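Local coordinates for protein putative adhesin (Bacteroides fragilis NCTC 9343, PDB 3PET) that is a putative lipoprotein adhesin with a right-handed beta-helix fold and probably takes part in cell adhesion, at residues 154-159 with 174-179. Residues are numbered along the deposited sequence; the frame is centred on the assembly and turned at random.
Sequences HSKGVG and SSQGVG. With PG4 (tetraethylene glycol), chain I.
Two successive coils of the right-handed beta-helix meet where parallel strands, ending at Ser155 and Ser175, run into glycine-rich turns with Gly-Val-Gly at 157-159 and 177-179. At the strand ends, Ser155 N donates to Ser174 O (2.9 Å), and Gln176 N reaches Ser155 O at 2.8 Å. The pairing resumes beyond the corner: Val178 N binds Gly157 O, and Gly159 N binds Val178 O with an N-H...O angle of 169°. Gly177 CA, lacking a side chain, makes a close CA-H...O contact of 3.3 Å with Gly157 O. On the inner face of the strands, where Ile181 also packs, Ser155 OG sits between its backbone N and carbonyl carbon (chi1 56°), 3.3 Å from Ser175 CA; a water bonded to this hydroxyl accepts from Gly177 N at 2.9 Å. On the other face, the His154 ring turns its edge to Ser174, ND1 lying 3.7 Å from CB. Lys156 and Gln176 extend side by side, Gln176 OE1 resting 3.3 Å from Lys156 CE, while Lys156 NZ bonds Gln135 OE1. A tetraethylene glycol, probably from the crystallisation liquor, bonds weakly through O1 to Lys156 O or Gln176 O. Val158 CG2 lies against Val178 CB, and the valines pack on Gly140 and Val139 of the second subunit. Backbone bonds thus carry the coil-to-coil join, and the water gives Gly177 N an acceptor where direct pairing lapses.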
loop_
_atom_site.group_PDB
_atom_site.type_symbol
_atom_site.label_atom_id
_atom_site.label_comp_id
_atom_site.label_asym_id
_atom_site.label_seq_id
_atom_site.Cartn_x
_atom_site.Cartn_y
_atom_site.Cartn_z
ATOM N N HIS A 154 -2.148 -13.102 -4.017
ATOM C CA HIS A 154 -1.079 -12.289 -4.583
ATOM C C HIS A 154 -1.215 -10.856 -4.100
ATOM O O HIS A 154 -2.126 -10.131 -4.509
ATOM C CB HIS A 154 -1.083 -12.361 -6.134
ATOM C CG HIS A 154 -1.054 -13.756 -6.677
ATOM N ND1 HIS A 154 0.053 -14.588 -6.509
ATOM C CD2 HIS A 154 -2.002 -14.431 -7.362
ATOM C CE1 HIS A 154 -0.270 -15.737 -7.075
ATOM N NE2 HIS A 154 -1.496 -15.689 -7.606
ATOM N N SER A 155 -0.318 -10.458 -3.207
ATOM C CA SER A 155 -0.344 -9.111 -2.659
ATOM C C SER A 155 0.684 -8.271 -3.380
ATOM O O SER A 155 1.811 -8.727 -3.579
ATOM C CB SER A 155 -0.119 -9.139 -1.150
ATOM O OG SER A 155 1.089 -9.796 -0.793
ATOM N N LYS A 156 0.283 -7.064 -3.824
ATOM C CA LYS A 156 1.148 -6.155 -4.602
ATOM C C LYS A 156 1.115 -4.708 -4.119
ATOM O O LYS A 156 1.930 -3.913 -4.568
ATOM C CB LYS A 156 0.760 -6.179 -6.098
ATOM C CG LYS A 156 0.966 -7.538 -6.755
ATOM C CD LYS A 156 0.265 -7.642 -8.098
ATOM C CE LYS A 156 0.600 -8.963 -8.744
ATOM N NZ LYS A 156 -0.053 -9.130 -10.068
ATOM N N GLY A 157 0.169 -4.364 -3.252
ATOM C CA GLY A 157 0.050 -2.998 -2.760
ATOM C C GLY A 157 0.600 -2.847 -1.362
ATOM O O GLY A 157 1.631 -3.439 -1.011
ATOM N N VAL A 158 -0.083 -2.043 -0.546
ATOM C CA VAL A 158 0.316 -1.836 0.851
ATOM C C VAL A 158 -0.815 -2.391 1.730
ATOM O O VAL A 158 -1.941 -1.898 1.667
ATOM C CB VAL A 158 0.640 -0.353 1.154
ATOM C CG1 VAL A 158 0.997 -0.161 2.628
ATOM C CG2 VAL A 158 1.774 0.144 0.258
ATOM N N GLY A 159 -0.504 -3.399 2.519
ATOM C CA GLY A 159 -1.512 -4.052 3.353
ATOM C C GLY A 159 -1.299 -5.556 3.419
ATOM O O GLY A 159 -0.432 -6.117 2.732
ATOM N N SER A 174 2.089 -15.109 -3.132
ATOM C CA SER A 174 3.221 -14.278 -3.533
ATOM C C SER A 174 3.027 -12.890 -2.962
ATOM O O SER A 174 1.948 -12.321 -3.100
ATOM C CB SER A 174 3.405 -14.258 -5.048
ATOM O OG SER A 174 4.425 -13.345 -5.419
ATOM N N SER A 175 4.061 -12.395 -2.227
ATOM C CA SER A 175 4.038 -11.088 -1.581
ATOM C C SER A 175 5.050 -10.180 -2.300
ATOM O O SER A 175 6.249 -10.468 -2.247
ATOM C CB SER A 175 4.331 -11.239 -0.081
ATOM O OG SER A 175 5.599 -11.840 0.144
ATOM N N GLN A 176 4.568 -9.135 -3.035
ATOM C CA GLN A 176 5.414 -8.244 -3.856
ATOM C C GLN A 176 5.367 -6.766 -3.440
ATOM O O GLN A 176 6.171 -5.973 -3.932
ATOM C CB GLN A 176 5.016 -8.332 -5.329
ATOM C CG GLN A 176 5.266 -9.672 -5.981
ATOM C CD GLN A 176 4.715 -9.654 -7.387
ATOM O OE1 GLN A 176 3.534 -9.851 -7.601
ATOM N NE2 GLN A 176 5.546 -9.306 -8.363
ATOM N N GLY A 177 4.437 -6.410 -2.553
ATOM C CA GLY A 177 4.344 -5.042 -2.048
ATOM C C GLY A 177 4.881 -4.965 -0.634
ATOM O O GLY A 177 5.866 -5.636 -0.286
ATOM N N VAL A 178 4.209 -4.170 0.201
ATOM C CA VAL A 178 4.579 -3.995 1.611
ATOM C C VAL A 178 3.459 -4.588 2.441
ATOM O O VAL A 178 2.338 -4.072 2.400
ATOM C CB VAL A 178 4.847 -2.505 1.948
ATOM C CG1 VAL A 178 5.148 -2.326 3.434
ATOM C CG2 VAL A 178 5.987 -1.957 1.100
ATOM N N GLY A 179 3.753 -5.675 3.150
ATOM C CA GLY A 179 2.731 -6.357 3.929
ATOM C C GLY A 179 2.917 -7.858 3.960
ATOM O O GLY A 179 3.725 -8.410 3.213
HETATM O O1 PG4 I . 4.237 -4.890 -6.334
HETATM C C1 PG4 I . 4.639 -5.445 -7.608
HETATM C C2 PG4 I . 6.008 -4.830 -8.067
HETATM O O2 PG4 I . 6.024 -3.377 -7.909
HETATM C C3 PG4 I . 7.356 -2.845 -8.120
HETATM C C4 PG4 I . 7.423 -1.404 -7.549
HETATM O O3 PG4 I . 7.878 -0.448 -8.507
HETATM C C5 PG4 I . 6.729 0.334 -8.902
HETATM C C6 PG4 I . 6.991 1.158 -10.186
HETATM O O4 PG4 I . 8.218 1.923 -10.132
HETATM O O HOH W 1 2.814 -7.672 -0.457
#